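LPXTG-motif cell wall anchor domain protein (Mobiluncus mulieris, PDB 5U5O) probably mediates adhesion of the bacterium as part of a giant cell-wall-anchored surface protein built from Ig-like domains stiffened by intramolecular cross-links. Local coordinates at residues A80-V83 / E84-K87; V103-E106 / D107-N111; L126-E129 / G130-E133. All coordinates share one frame; numbering follows the deposited sequence.

Contact 1: A80-V83 / E84-K87; sequences ATEV and EKTK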
loop_
_atom_site.group_PDB
_atom_site.type_symbol
_atom_site.label_atom_id
_atom_site.label_comp_id
_atom_site.label_asym_id
_atom_site.label_seq_id
_atom_site.Cartn_x
_atom_site.Cartn_y
_atom_site.Cartn_z
ATOM N N ALA A 80 -3.011 6.907 32.431
ATOM C CA ALA A 80 -3.803 7.479 31.372
ATOM C C ALA A 80 -2.973 8.425 30.524
ATOM O O ALA A 80 -2.098 9.118 31.027
ATOM C CB ALA A 80 -4.984 8.224 31.952
ATOM N N THR A 81 -3.271 8.447 29.237
ATOM C CA THR A 81 -2.686 9.446 28.351
ATOM C C THR A 81 -3.413 10.770 28.529
ATOM O O THR A 81 -4.514 10.824 29.075
ATOM C CB THR A 81 -2.824 9.058 26.875
ATOM O OG1 THR A 81 -4.202 9.101 26.487
ATOM C CG2 THR A 81 -2.218 7.695 26.607
ATOM N N GLU A 82 -2.802 11.834 28.013
ATOM C CA GLU A 82 -3.405 13.163 28.097
ATOM C C GLU A 82 -4.704 13.198 27.311
ATOM O O GLU A 82 -5.671 13.813 27.774
ATOM C CB GLU A 82 -2.437 14.253 27.628
ATOM C CG GLU A 82 -1.137 14.340 28.424
ATOM C CD GLU A 82 -1.349 14.430 29.927
ATOM O OE1 GLU A 82 -2.055 15.367 30.365
ATOM O OE2 GLU A 82 -0.812 13.562 30.665
ATOM N N VAL A 83 -4.760 12.533 26.161
ATOM C CA VAL A 83 -5.997 12.431 25.379
ATOM C C VAL A 83 -7.120 11.739 26.169
ATOM O O VAL A 83 -8.252 12.206 26.204
ATOM C CB VAL A 83 -5.726 11.746 24.018
ATOM C CG1 VAL A 83 -7.001 11.242 23.347
ATOM C CG2 VAL A 83 -4.974 12.699 23.090
ATOM N N GLU A 84 -6.790 10.640 26.822
ATOM C CA GLU A 84 -7.740 9.943 27.670
ATOM C C GLU A 84 -8.247 10.827 28.810
ATOM O O GLU A 84 -9.461 10.854 29.097
ATOM C CB GLU A 84 -7.123 8.661 28.219
ATOM C CG GLU A 84 -6.980 7.597 27.125
ATOM C CD GLU A 84 -6.044 6.444 27.470
ATOM O OE1 GLU A 84 -5.285 6.562 28.446
ATOM O OE2 GLU A 84 -6.082 5.402 26.736
ATOM N N LYS A 85 -7.337 11.515 29.484
ATOM C CA LYS A 85 -7.747 12.411 30.584
ATOM C C LYS A 85 -8.611 13.571 30.100
ATOM O O LYS A 85 -9.603 13.957 30.775
ATOM C CB LYS A 85 -6.540 12.928 31.368
ATOM C CG LYS A 85 -5.861 11.818 32.144
ATOM C CD LYS A 85 -4.656 12.271 32.945
ATOM C CE LYS A 85 -3.502 12.708 32.077
ATOM N NZ LYS A 85 -2.284 12.840 32.925
ATOM N N THR A 86 -8.295 14.115 28.932
ATOM C CA THR A 86 -9.111 15.186 28.353
ATOM C C THR A 86 -10.562 14.749 28.123
ATOM O O THR A 86 -11.495 15.510 28.424
ATOM C CB THR A 86 -8.472 15.671 27.035
ATOM O OG1 THR A 86 -7.205 16.270 27.332
ATOM C CG2 THR A 86 -9.339 16.673 26.326
ATOM N N LYS A 87 -10.737 13.531 27.613
ATOM C CA LYS A 87 -12.059 12.984 27.308
ATOM C C LYS A 87 -12.833 12.515 28.541
ATOM O O LYS A 87 -14.002 12.848 28.698
ATOM C CB LYS A 87 -11.928 11.812 26.320
ATOM C CG LYS A 87 -11.546 12.196 24.897
ATOM C CD LYS A 87 -11.117 10.963 24.099
ATOM C CE LYS A 87 -10.658 11.261 22.673
ATOM N NZ LYS A 87 -11.786 11.700 21.796
HETATM O O HOH W 1 -1.479 10.059 33.608
#
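Thr81 and Glu84 exchange hydrogen bonds in both directions. The backbone N of Glu84 donates to OG1 of Thr81 over 3.0 Å, and Thr81 N returns a nearly straight bond to OE1 of Glu84 (2.9 Å, N-H...O 170°), meeting that oxygen from above the carboxylate plane. Thr81 can cap because its OG1 sits between its own N and carbonyl carbon (chi1 68°), turned to the first turn of the helix, while CG of Glu84 packs against the same hydroxyl oxygen. One residue further along, Lys85 N closes the first backbone bond of the helix on Thr81 O. The side chain of Lys85 then runs back beside that of Glu82, both pointing the same way, and a bend at chi3 brings NZ to OE2 of Glu82 in a 2.8 Å salt bridge, on the syn side but tilted out of the carboxylate plane. A water bridges the same ammonium to Ala80 O, and the methyl of Ala80 rests on CG of Lys85 at 3.7 Å. Glu82 O is held twice from one turn further on, by N and OG1 of Thr86, from opposite faces of its carbonyl plane. Val83 CG1 lies alongside the aliphatic end of Lys87, 3.7 Å from CE. Outside the helix, Arg34 forms a salt bridge with Glu84 OE1 and Tyr36 OH bonds OE2, which fixes the buried carboxylate between strand 26-36 and the cap and probably stabilises its negative charge. Reciprocal bonding of this kind is the capping box, here starting the short helix 82-88 just after strand 77-78.

Contact 2: V103-E106 / D107-N111; sequences VKRE and DLTKN
Lys104 O receives Asp107 N at 3.0 Å, where the extended strand 94-104 bends directly into the short helix 105-109. Asp107 N thus donates three residues back, with a bent N-H...O angle of 131°. Arg105 O is gripped by two backbone donors: Leu108 N at 3.1 Å, and Thr109 N at 3.0 Å, which makes the straighter bond (164°). Glu106 O takes Lys110 N at 2.8 Å. There the helix ends, Lys110 leaving helical geometry with positive phi, and Thr109 OG1 accepts from Asn111 N in an ST turn; the same hydroxyl also reaches back weakly to Arg105 O. This strand-to-helix corner belongs to the T-Q ester bond containing domain. On its buried side Val103 and Leu108 cross at about a right angle, CG2 of Val103 lying 3.9 Å from CG of Leu108, and both side chains also touch Leu63. On the outer side Lys104 bends at chi3, bringing CE to 3.2 Å from OD2 of Asp107; the salt bridge from NZ is long, at 4.0 Å. A water donates to the same OD2 and accepts from Lys104 N, tying the carboxylate to the end of the strand. The side chain of Arg105 reaches past Thr109 to the chain beyond: NE and NH2 bond Lys24 O and Val19 O, and Thr109 CG2 lies obliquely beside NH2 at 3.8 Å.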
loop_
_atom_site.group_PDB
_atom_site.type_symbol
_atom_site.label_atom_id
_atom_site.label_comp_id
_atom_site.label_asym_id
_atom_site.label_seq_id
_atom_site.Cartn_x
_atom_site.Cartn_y
_atom_site.Cartn_z
ATOM N N VAL A 103 -4.470 -10.490 9.336
ATOM C CA VAL A 103 -5.009 -10.331 7.992
ATOM C C VAL A 103 -4.079 -10.989 6.975
ATOM O O VAL A 103 -2.855 -10.812 7.014
ATOM C CB VAL A 103 -5.287 -8.834 7.665
ATOM C CG1 VAL A 103 -4.059 -7.958 7.857
ATOM C CG2 VAL A 103 -5.881 -8.670 6.278
ATOM N N LYS A 104 -4.679 -11.754 6.067
ATOM C CA LYS A 104 -3.942 -12.369 4.972
ATOM C C LYS A 104 -3.536 -11.294 3.975
ATOM O O LYS A 104 -4.350 -10.457 3.602
ATOM C CB LYS A 104 -4.790 -13.430 4.271
ATOM C CG LYS A 104 -5.110 -14.634 5.147
ATOM C CD LYS A 104 -5.872 -15.709 4.384
ATOM C CE LYS A 104 -7.253 -15.228 3.958
ATOM N NZ LYS A 104 -8.141 -16.333 3.510
ATOM N N ARG A 105 -2.283 -11.330 3.532
ATOM C CA ARG A 105 -1.786 -10.331 2.584
ATOM C C ARG A 105 -2.651 -10.271 1.327
ATOM O O ARG A 105 -2.918 -9.181 0.820
ATOM C CB ARG A 105 -0.321 -10.579 2.218
ATOM C CG ARG A 105 0.350 -9.382 1.550
ATOM C CD ARG A 105 1.866 -9.541 1.512
ATOM N NE ARG A 105 2.281 -10.453 0.455
ATOM C CZ ARG A 105 2.329 -10.153 -0.843
ATOM N NH1 ARG A 105 2.722 -11.078 -1.708
ATOM N NH2 ARG A 105 1.989 -8.946 -1.294
ATOM N N GLU A 106 -3.111 -11.431 0.850
ATOM C CA GLU A 106 -3.957 -11.483 -0.354
ATOM C C GLU A 106 -5.354 -10.866 -0.185
ATOM O O GLU A 106 -5.957 -10.446 -1.167
ATOM C CB GLU A 106 -4.064 -12.912 -0.908
ATOM C CG GLU A 106 -4.820 -13.915 -0.043
ATOM C CD GLU A 106 -5.166 -15.210 -0.764
ATOM O OE1 GLU A 106 -4.828 -15.374 -1.962
ATOM O OE2 GLU A 106 -5.790 -16.072 -0.116
ATOM N N ASP A 107 -5.867 -10.811 1.047
ATOM C CA ASP A 107 -7.118 -10.085 1.323
ATOM C C ASP A 107 -6.958 -8.566 1.258
ATOM O O ASP A 107 -7.955 -7.847 1.161
ATOM C CB ASP A 107 -7.698 -10.491 2.684
ATOM C CG ASP A 107 -8.225 -11.913 2.697
ATOM O OD1 ASP A 107 -8.269 -12.562 1.629
ATOM O OD2 ASP A 107 -8.607 -12.381 3.782
ATOM N N LEU A 108 -5.720 -8.083 1.336
ATOM C CA LEU A 108 -5.405 -6.670 1.114
ATOM C C LEU A 108 -5.096 -6.370 -0.350
ATOM O O LEU A 108 -5.615 -5.411 -0.921
ATOM C CB LEU A 108 -4.231 -6.244 2.005
ATOM C CG LEU A 108 -4.494 -6.325 3.515
ATOM C CD1 LEU A 108 -3.205 -6.107 4.290
ATOM C CD2 LEU A 108 -5.555 -5.320 3.934
ATOM N N THR A 109 -4.242 -7.181 -0.959
ATOM C CA THR A 109 -3.815 -6.933 -2.334
ATOM C C THR A 109 -4.819 -7.407 -3.389
ATOM O O THR A 109 -4.763 -6.954 -4.536
ATOM C CB THR A 109 -2.489 -7.648 -2.638
ATOM O OG1 THR A 109 -2.676 -9.069 -2.564
ATOM C CG2 THR A 109 -1.381 -7.209 -1.681
ATOM N N LYS A 110 -5.669 -8.371 -3.026
ATOM C CA LYS A 110 -6.544 -9.080 -3.973
ATOM C C LYS A 110 -5.747 -9.768 -5.092
ATOM O O LYS A 110 -6.285 -10.019 -6.173
ATOM C CB LYS A 110 -7.604 -8.136 -4.570
ATOM C CG LYS A 110 -8.288 -7.214 -3.571
ATOM C CD LYS A 110 -9.016 -7.989 -2.488
ATOM C CE LYS A 110 -9.703 -7.055 -1.506
ATOM N NZ LYS A 110 -10.521 -7.812 -0.517
ATOM N N ASN A 111 -4.474 -10.090 -4.823
ATOM C CA ASN A 111 -3.533 -10.568 -5.851
ATOM C C ASN A 111 -3.437 -9.691 -7.114
ATOM O O ASN A 111 -3.213 -10.202 -8.223
ATOM C CB ASN A 111 -3.842 -12.028 -6.206
ATOM C CG ASN A 111 -3.782 -12.940 -4.998
ATOM O OD1 ASN A 111 -4.749 -13.634 -4.674
ATOM N ND2 ASN A 111 -2.641 -12.943 -4.318
HETATM O O HOH W 2 -7.827 -11.579 6.274
#

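Contact 3: L126-E129 / G130-E133; sequences LWAE and GTYE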
loop_
_atom_site.group_PDB
_atom_site.type_symbol
_atom_site.label_atom_id
_atom_site.label_comp_id
_atom_site.label_asym_id
_atom_site.label_seq_id
_atom_site.Cartn_x
_atom_site.Cartn_y
_atom_site.Cartn_z
ATOM N N LEU A 126 -17.012 -3.115 23.919
ATOM C CA LEU A 126 -16.918 -3.607 25.285
ATOM C C LEU A 126 -18.300 -4.011 25.760
ATOM O O LEU A 126 -19.218 -3.175 25.723
ATOM C CB LEU A 126 -16.370 -2.497 26.190
ATOM C CG LEU A 126 -16.275 -2.768 27.691
ATOM C CD1 LEU A 126 -15.264 -3.865 27.982
ATOM C CD2 LEU A 126 -15.959 -1.485 28.462
ATOM N N TRP A 127 -18.437 -5.218 26.301
ATOM C CA TRP A 127 -19.706 -5.793 26.730
ATOM C C TRP A 127 -19.612 -6.053 28.237
ATOM O O TRP A 127 -18.671 -6.698 28.718
ATOM C CB TRP A 127 -20.011 -7.106 25.999
ATOM C CG TRP A 127 -20.232 -6.995 24.523
ATOM C CD1 TRP A 127 -19.272 -6.857 23.561
ATOM C CD2 TRP A 127 -21.481 -7.081 23.833
ATOM N NE1 TRP A 127 -19.850 -6.819 22.326
ATOM C CE2 TRP A 127 -21.204 -6.966 22.453
ATOM C CE3 TRP A 127 -22.813 -7.242 24.242
ATOM C CZ2 TRP A 127 -22.203 -6.999 21.481
ATOM C CZ3 TRP A 127 -23.805 -7.271 23.277
ATOM C CH2 TRP A 127 -23.494 -7.146 21.908
ATOM N N ALA A 128 -20.589 -5.553 28.995
ATOM C CA ALA A 128 -20.626 -5.809 30.438
ATOM C C ALA A 128 -20.980 -7.258 30.755
ATOM O O ALA A 128 -21.625 -7.948 29.969
ATOM C CB ALA A 128 -21.612 -4.887 31.137
ATOM N N GLU A 129 -20.563 -7.683 31.932
ATOM C CA GLU A 129 -20.856 -9.024 32.427
ATOM C C GLU A 129 -22.388 -9.291 32.345
ATOM O O GLU A 129 -23.202 -8.415 32.650
ATOM C CB GLU A 129 -20.345 -9.140 33.866
ATOM C CG GLU A 129 -20.270 -10.561 34.389
ATOM C CD GLU A 129 -19.708 -10.653 35.793
ATOM O OE1 GLU A 129 -18.685 -10.007 36.095
ATOM O OE2 GLU A 129 -20.296 -11.395 36.613
ATOM N N GLY A 130 -22.746 -10.463 31.820
ATOM C CA GLY A 130 -24.138 -10.898 31.716
ATOM C C GLY A 130 -24.940 -10.428 30.512
ATOM O O GLY A 130 -26.104 -10.821 30.357
ATOM N N THR A 131 -24.343 -9.595 29.657
ATOM C CA THR A 131 -25.062 -8.987 28.524
ATOM C C THR A 131 -24.894 -9.751 27.204
ATOM O O THR A 131 -25.483 -9.377 26.185
ATOM C CB THR A 131 -24.635 -7.523 28.306
ATOM O OG1 THR A 131 -23.261 -7.462 27.889
ATOM C CG2 THR A 131 -24.831 -6.696 29.585
ATOM N N TYR A 132 -24.102 -10.818 27.228
ATOM C CA TYR A 132 -23.792 -11.602 26.033
ATOM C C TYR A 132 -24.175 -13.062 26.274
ATOM O O TYR A 132 -23.952 -13.584 27.362
ATOM C CB TYR A 132 -22.303 -11.454 25.640
ATOM C CG TYR A 132 -21.278 -11.587 26.768
ATOM C CD1 TYR A 132 -20.942 -10.498 27.565
ATOM C CD2 TYR A 132 -20.603 -12.795 27.002
ATOM C CE1 TYR A 132 -20.000 -10.605 28.582
ATOM C CE2 TYR A 132 -19.657 -12.908 28.021
ATOM C CZ TYR A 132 -19.351 -11.809 28.806
ATOM O OH TYR A 132 -18.420 -11.901 29.825
ATOM N N GLU A 133 -24.781 -13.701 25.268
ATOM C CA GLU A 133 -25.186 -15.119 25.366
ATOM C C GLU A 133 -23.957 -16.017 25.406
ATOM O O GLU A 133 -23.894 -16.955 26.192
ATOM C CB GLU A 133 -26.105 -15.521 24.209
HETATM O O HOH W 3 -22.864 -4.872 27.150
#
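Thr131 lies across the turn from Ala128, and its hydroxyl is the hub of the contact. OG1 donates to Ala128 O at 2.7 Å, in the carbonyl plane and on a lone pair. The same carbonyl receives Thr131 N at 3.2 Å, so one oxygen is gripped by both the backbone and the side chain of one residue. A chi1 of 66° swings OG1 of Thr131 back to that carbonyl and leaves CG2 facing the methyl of Ala128, 4.0 Å away. A water also meets the hydroxyl: it donates to OG1 at 2.7 Å and accepts from Ala128 N, adding a water-mediated link to the two direct bonds. The indole of Trp127 presents an edge here, with OG1 of Thr131 close to the ring plane and 3.7 Å from CE3. Tyr132 comes to the turn with the edge of its own ring. Its CE1 lies 3.4 Å from Ala128 O, near the ring plane, and CD1 packs on CB of Trp127 at 3.9 Å; chi1 46° sets the ring beside the start of the turn, its CD1-CE1 edge toward Ala128 O. Ala128 to Thr131 form a type II beta turn, with Gly130 taking the positive phi of its third position. The turn joins strand 118-127 to strand 132-135. Glu129 OE1 bonds Thr43 N at the start of strand 43-52, and Tyr132 OH reaches Thr43 O weakly. Trp127 and Tyr132 both touch Ala45 of that strand and Val140 of strand 140-142, which pairs antiparallel with strand 132-135.

Overall arrangement
From the N terminus the three contacts follow in series, none nesting or crossing, and each is local: a helix start, a strand-to-helix corner and a beta turn, all within the T-Q ester bond containing domain. Contact 1 starts helix 82-88, between strands 77-78 and 94-104, which are antiparallel neighbours in the four-stranded sheet. Strand 94-104 then runs to contact 2, whose centre lies about 35 Å from that of contact 1, and the chain turns there into helix 105-109. Strand 118-127, in the larger mixed sheet, leads to contact 3 and out toward the small sheet of strands 132-135 and 140-142. Contacts 1 and 3 approach to about 12 Å between nearest atoms without touching.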